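Local coordinates for glucanase (Klebsiella pneumoniae, PDB 5GY3), which probably hydrolyses internal beta-1,4-glucosidic bonds in cellulose and related beta-glucans, as a family 8 glycoside hydrolase, at residues S189-D194 against P212-D217; L248-W253 against W264-G269. All coordinates share one frame; numbering follows the deposited sequence.

Contact 1 (S189-D194 against P212-D217); sequences SHLPSD and PRMSFD
D194 and R213 join the two backbones through one hydrogen bond, from D194 N to R213 O at 2.8 Å. S193 lies beside M214, their CA atoms 4.2 Å apart. P192 O, buried here, has no hydrogen-bonding partner; M214 CG packs against it at 3.3 Å.

The carboxylate of D194 does most of the gripping. With CG anti to its own carbonyl carbon (chi1 -68°), it reaches the turn that follows the strand. S215 N donates to D194 OD1 over 3.1 Å, coming from above the carboxylate plane, and D217 N adds a weak bond to the same oxygen. A218 N, just past the segment, is a further donor to OD1. D194 OD2 accepts a hydrogen bond from a water at 2.6 Å, and this water accepts a weak one from F216 N.

One aspartate thus gathers S215 N and A218 N on OD1, with weaker help from D217 N and, through OD2 and the water, from F216 N. The turn held in this way carries D217, which is hydrogen-bonded to N149; the D217 side chain lies about 6 Å from that of D87, the predicted nucleophile.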
loop_
_atom_site.group_PDB
_atom_site.type_symbol
_atom_site.label_atom_id
_atom_site.label_comp_id
_atom_site.label_asym_id
_atom_site.label_seq_id
_atom_site.Cartn_x
_atom_site.Cartn_y
_atom_site.Cartn_z
ATOM N N SER A 189 -11.030 18.179 -8.695
ATOM C CA SER A 189 -11.358 16.849 -8.193
ATOM C C SER A 189 -11.239 16.744 -6.674
ATOM O O SER A 189 -11.765 15.787 -6.099
ATOM C CB SER A 189 -10.451 15.797 -8.834
ATOM O OG SER A 189 -9.122 15.940 -8.345
ATOM N N HIS A 190 -10.559 17.696 -6.029
ATOM C CA HIS A 190 -10.319 17.671 -4.581
ATOM C C HIS A 190 -9.673 16.359 -4.152
ATOM O O HIS A 190 -9.945 15.832 -3.070
ATOM C CB HIS A 190 -11.608 17.921 -3.792
ATOM C CG HIS A 190 -12.330 19.160 -4.217
ATOM N ND1 HIS A 190 -11.861 20.424 -3.938
ATOM C CD2 HIS A 190 -13.486 19.329 -4.903
ATOM C CE1 HIS A 190 -12.698 21.321 -4.433
ATOM N NE2 HIS A 190 -13.687 20.682 -5.031
ATOM N N LEU A 191 -8.803 15.829 -5.000
ATOM C CA LEU A 191 -8.140 14.572 -4.694
ATOM C C LEU A 191 -6.682 14.804 -4.321
ATOM O O LEU A 191 -6.069 15.786 -4.747
ATOM C CB LEU A 191 -8.215 13.615 -5.892
ATOM C CG LEU A 191 -9.595 13.026 -6.193
ATOM C CD1 LEU A 191 -9.529 12.255 -7.481
ATOM C CD2 LEU A 191 -10.062 12.109 -5.040
ATOM N N PRO A 192 -6.088 13.906 -3.538
ATOM C CA PRO A 192 -4.648 13.989 -3.264
ATOM C C PRO A 192 -3.813 13.390 -4.393
ATOM O O PRO A 192 -4.256 12.524 -5.148
ATOM C CB PRO A 192 -4.498 13.164 -1.982
ATOM C CG PRO A 192 -5.521 12.077 -2.158
ATOM C CD PRO A 192 -6.698 12.725 -2.895
ATOM N N SER A 193 -2.578 13.871 -4.488
ATOM C CA SER A 193 -1.599 13.333 -5.427
ATOM C C SER A 193 -0.849 12.149 -4.808
ATOM O O SER A 193 -1.019 11.813 -3.629
ATOM C CB SER A 193 -0.622 14.430 -5.848
ATOM O OG SER A 193 -0.102 15.103 -4.711
ATOM N N ASP A 194 -0.026 11.495 -5.635
ATOM C CA ASP A 194 0.816 10.403 -5.142
ATOM C C ASP A 194 1.688 10.860 -3.976
ATOM O O ASP A 194 1.840 10.141 -2.978
ATOM C CB ASP A 194 1.722 9.873 -6.262
ATOM C CG ASP A 194 0.967 9.160 -7.375
ATOM O OD1 ASP A 194 -0.117 8.592 -7.136
ATOM O OD2 ASP A 194 1.501 9.155 -8.517
ATOM N N PRO A 212 2.390 15.898 -10.177
ATOM C CA PRO A 212 1.339 16.067 -9.156
ATOM C C PRO A 212 0.044 15.378 -9.570
ATOM O O PRO A 212 -0.996 16.007 -9.728
ATOM C CB PRO A 212 1.201 17.592 -9.083
ATOM C CG PRO A 212 1.456 18.028 -10.506
ATOM C CD PRO A 212 2.538 17.098 -11.026
ATOM N N ARG A 213 0.128 14.070 -9.789
ATOM C CA ARG A 213 -0.996 13.265 -10.235
ATOM C C ARG A 213 -1.497 12.394 -9.097
ATOM O O ARG A 213 -0.699 11.876 -8.309
ATOM C CB ARG A 213 -0.586 12.354 -11.395
ATOM C CG ARG A 213 -0.153 13.091 -12.645
ATOM C CD ARG A 213 0.465 12.119 -13.633
ATOM N NE ARG A 213 0.860 12.818 -14.857
ATOM C CZ ARG A 213 1.364 12.205 -15.920
ATOM N NH1 ARG A 213 1.532 10.891 -15.891
ATOM N NH2 ARG A 213 1.694 12.906 -16.995
ATOM N N MET A 214 -2.822 12.270 -9.013
ATOM C CA MET A 214 -3.483 11.080 -8.488
ATOM C C MET A 214 -3.266 9.978 -9.514
ATOM O O MET A 214 -3.914 9.969 -10.563
ATOM C CB MET A 214 -4.978 11.333 -8.279
ATOM C CG MET A 214 -5.633 10.351 -7.289
ATOM S SD MET A 214 -5.676 8.679 -7.882
ATOM C CE MET A 214 -6.670 8.906 -9.363
ATOM N N SER A 215 -2.360 9.042 -9.227
ATOM C CA SER A 215 -2.107 7.968 -10.187
ATOM C C SER A 215 -1.858 6.639 -9.478
ATOM O O SER A 215 -2.683 6.215 -8.664
ATOM C CB SER A 215 -0.943 8.332 -11.121
ATOM O OG SER A 215 0.281 8.446 -10.430
ATOM N N PHE A 216 -0.769 5.943 -9.797
ATOM C CA PHE A 216 -0.685 4.537 -9.398
ATOM C C PHE A 216 -0.435 4.331 -7.907
ATOM O O PHE A 216 -0.720 3.234 -7.401
ATOM C CB PHE A 216 0.410 3.825 -10.198
ATOM C CG PHE A 216 0.159 3.812 -11.671
ATOM C CD1 PHE A 216 -0.805 2.974 -12.210
ATOM C CD2 PHE A 216 0.875 4.645 -12.517
ATOM C CE1 PHE A 216 -1.041 2.951 -13.574
ATOM C CE2 PHE A 216 0.643 4.636 -13.887
ATOM C CZ PHE A 216 -0.317 3.790 -14.414
ATOM N N ASP A 217 0.104 5.329 -7.202
ATOM C CA ASP A 217 0.179 5.248 -5.746
ATOM C C ASP A 217 -1.156 5.636 -5.119
ATOM O O ASP A 217 -1.752 4.857 -4.357
ATOM C CB ASP A 217 1.289 6.153 -5.202
ATOM C CG ASP A 217 2.666 5.497 -5.225
ATOM O OD1 ASP A 217 2.785 4.306 -5.597
ATOM O OD2 ASP A 217 3.632 6.183 -4.846
HETATM O O HOH W 1 2.218 6.840 -9.510
#

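Contact 2 (L248-W253 against W264-G269)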
loop_
_atom_site.group_PDB
_atom_site.type_symbol
_atom_site.label_atom_id
_atom_site.label_comp_id
_atom_site.label_asym_id
_atom_site.label_seq_id
_atom_site.Cartn_x
_atom_site.Cartn_y
_atom_site.Cartn_z
ATOM N N LEU A 248 -16.379 2.540 -17.779
ATOM C CA LEU A 248 -15.328 2.092 -18.686
ATOM C C LEU A 248 -14.549 3.236 -19.323
ATOM O O LEU A 248 -13.643 2.978 -20.131
ATOM C CB LEU A 248 -15.923 1.193 -19.779
ATOM C CG LEU A 248 -16.565 -0.110 -19.295
ATOM C CD1 LEU A 248 -17.177 -0.882 -20.465
ATOM C CD2 LEU A 248 -15.553 -0.963 -18.563
ATOM N N GLN A 249 -14.852 4.483 -18.974
ATOM C CA GLN A 249 -14.134 5.644 -19.483
ATOM C C GLN A 249 -13.691 6.550 -18.344
ATOM O O GLN A 249 -13.829 7.772 -18.408
ATOM C CB GLN A 249 -14.983 6.430 -20.479
ATOM C CG GLN A 249 -15.330 5.686 -21.750
ATOM C CD GLN A 249 -16.261 6.498 -22.635
ATOM O OE1 GLN A 249 -17.461 6.243 -22.692
ATOM N NE2 GLN A 249 -15.712 7.496 -23.310
ATOM N N THR A 250 -13.139 5.959 -17.286
ATOM C CA THR A 250 -12.613 6.724 -16.169
ATOM C C THR A 250 -11.121 6.921 -16.353
ATOM O O THR A 250 -10.401 5.924 -16.497
ATOM C CB THR A 250 -12.879 5.995 -14.866
ATOM O OG1 THR A 250 -14.284 5.767 -14.732
ATOM C CG2 THR A 250 -12.374 6.814 -13.677
ATOM N N PRO A 251 -10.615 8.158 -16.356
ATOM C CA PRO A 251 -9.181 8.371 -16.599
ATOM C C PRO A 251 -8.325 7.644 -15.575
ATOM O O PRO A 251 -8.663 7.575 -14.392
ATOM C CB PRO A 251 -9.026 9.890 -16.488
ATOM C CG PRO A 251 -10.416 10.426 -16.825
ATOM C CD PRO A 251 -11.356 9.427 -16.236
ATOM N N ALA A 252 -7.202 7.095 -16.050
ATOM C CA ALA A 252 -6.326 6.326 -15.168
ATOM C C ALA A 252 -5.570 7.205 -14.182
ATOM O O ALA A 252 -5.099 6.697 -13.159
ATOM C CB ALA A 252 -5.323 5.510 -15.988
ATOM N N TRP A 253 -5.396 8.492 -14.486
ATOM C CA TRP A 253 -4.838 9.434 -13.528
ATOM C C TRP A 253 -5.432 10.815 -13.772
ATOM O O TRP A 253 -6.010 11.086 -14.829
ATOM C CB TRP A 253 -3.299 9.505 -13.594
ATOM C CG TRP A 253 -2.684 9.734 -14.967
ATOM C CD1 TRP A 253 -2.132 8.783 -15.785
ATOM C CD2 TRP A 253 -2.520 10.990 -15.654
ATOM N NE1 TRP A 253 -1.649 9.367 -16.938
ATOM C CE2 TRP A 253 -1.874 10.717 -16.881
ATOM C CE3 TRP A 253 -2.843 12.318 -15.347
ATOM C CZ2 TRP A 253 -1.569 11.718 -17.806
ATOM C CZ3 TRP A 253 -2.539 13.312 -16.270
ATOM C CH2 TRP A 253 -1.900 13.005 -17.482
ATOM N N TRP A 264 -6.271 7.795 -21.293
ATOM C CA TRP A 264 -6.662 6.400 -21.307
ATOM C C TRP A 264 -7.274 6.051 -19.957
ATOM O O TRP A 264 -7.154 6.801 -18.975
ATOM C CB TRP A 264 -5.475 5.493 -21.653
ATOM C CG TRP A 264 -4.331 5.621 -20.707
ATOM C CD1 TRP A 264 -3.386 6.611 -20.685
ATOM C CD2 TRP A 264 -4.012 4.731 -19.638
ATOM N NE1 TRP A 264 -2.494 6.383 -19.667
ATOM C CE2 TRP A 264 -2.851 5.231 -19.013
ATOM C CE3 TRP A 264 -4.591 3.554 -19.153
ATOM C CZ2 TRP A 264 -2.263 4.605 -17.921
ATOM C CZ3 TRP A 264 -4.006 2.929 -18.071
ATOM C CH2 TRP A 264 -2.855 3.458 -17.463
ATOM N N TYR A 265 -7.952 4.910 -19.931
ATOM C CA TYR A 265 -8.955 4.621 -18.916
ATOM C C TYR A 265 -8.557 3.468 -18.008
ATOM O O TYR A 265 -7.835 2.547 -18.405
ATOM C CB TYR A 265 -10.295 4.279 -19.560
ATOM C CG TYR A 265 -10.777 5.315 -20.540
ATOM C CD1 TYR A 265 -10.688 6.671 -20.249
ATOM C CD2 TYR A 265 -11.320 4.933 -21.757
ATOM C CE1 TYR A 265 -11.146 7.633 -21.160
ATOM C CE2 TYR A 265 -11.777 5.874 -22.660
ATOM C CZ TYR A 265 -11.682 7.218 -22.362
ATOM O OH TYR A 265 -12.145 8.139 -23.277
ATOM N N MET A 266 -9.100 3.505 -16.792
ATOM C CA MET A 266 -8.897 2.423 -15.843
ATOM C C MET A 266 -9.461 1.120 -16.380
ATOM O O MET A 266 -10.588 1.074 -16.898
ATOM C CB MET A 266 -9.562 2.759 -14.507
ATOM C CG MET A 266 -9.014 3.998 -13.855
ATOM S SD MET A 266 -9.705 4.136 -12.192
ATOM C CE MET A 266 -8.753 5.511 -11.576
ATOM N N ALA A 267 -8.673 0.062 -16.234
ATOM C CA ALA A 267 -9.055 -1.293 -16.580
ATOM C C ALA A 267 -8.472 -2.208 -15.514
ATOM O O ALA A 267 -7.739 -1.755 -14.630
ATOM C CB ALA A 267 -8.554 -1.670 -17.979
ATOM N N GLY A 268 -8.802 -3.497 -15.593
ATOM C CA GLY A 268 -8.144 -4.484 -14.742
ATOM C C GLY A 268 -8.188 -4.106 -13.272
ATOM O O GLY A 268 -9.253 -3.804 -12.717
ATOM N N GLY A 269 -7.011 -4.090 -12.637
ATOM C CA GLY A 269 -6.947 -3.805 -11.205
ATOM C C GLY A 269 -7.386 -2.395 -10.842
ATOM O O GLY A 269 -8.024 -2.187 -9.805
HETATM O O HOH W 2 -11.748 0.465 -19.255
HETATM O O HOH W 3 -12.537 3.182 -16.849
HETATM O O HOH W 4 -0.203 8.513 -19.469
#
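The rings of Y265 and W264 each receive an aliphatic group of 248-253 on one face. Q249 CA sits over the centre of the Y265 ring, 3.6 Å from the centroid, in a CH-pi contact, while T250 O lies near the plane at its edge. Extended beyond CG, the Q249 side chain runs beside the tyrosine in the same direction, with CG nearest CE2 and the amide plane turned 63° from the ring.

A252 CB makes the second CH-pi contact, with the six-membered ring of W264. It stands 3.5 Å from the centroid, displaced toward the rim and closest to CH2. W264 has CG between its backbone N and carbonyl carbon (chi1 59°), and its ring end returns toward 248-253 although CB points away. W253 crosses it at about a right angle, the five-membered rings 81° apart. A single water lies in the plane of both indoles and accepts a hydrogen bond from each NE1, at 3.0 Å from W253 and 3.1 Å from W264.

Two backbone hydrogen bonds hold the two segments in register: M266 N to T250 O at 2.8 Å, and A252 N to W264 O at 2.9 Å. M266 lays CG and CE against P251 O, and W241 of helix 236-243 packs on both M266 and T250. M266 O accepts a hydrogen bond from a water that also donates to L248 O; a second water accepts from T250 N and may donate to M266 O.

The two bonds flank P251 and Y265 in the pattern of a single antiparallel beta bridge, although the segments run nearly crosswise. It ties the loop after helix 236-243 to the lead-in of helix 268-278, an inter-helix connection in what is, as in other family 8 enzymes, an (alpha/alpha)6 barrel.

How the contacts relate
Contact 1 closes before contact 2 opens along the chain, and their centres lie 14 Å apart on the same side of the chain's centre. Strand 213-214 of contact 1 pairs antiparallel with strand 254-255, which directly follows 248-253 of contact 2. Helix 236-243 backs both, through W238 at contact 1 and W241 at contact 2. W253 is the main point of touch: R213 makes a cation-pi interaction with it, and the M214 carbonyl and S215 pack on its CB, while F216 approaches W264. Contact 1 borders the predicted catalytic region, whereas contact 2 lies away from it, so the strand pair between them and W253 connect the D217 turn to the 248-253 loop.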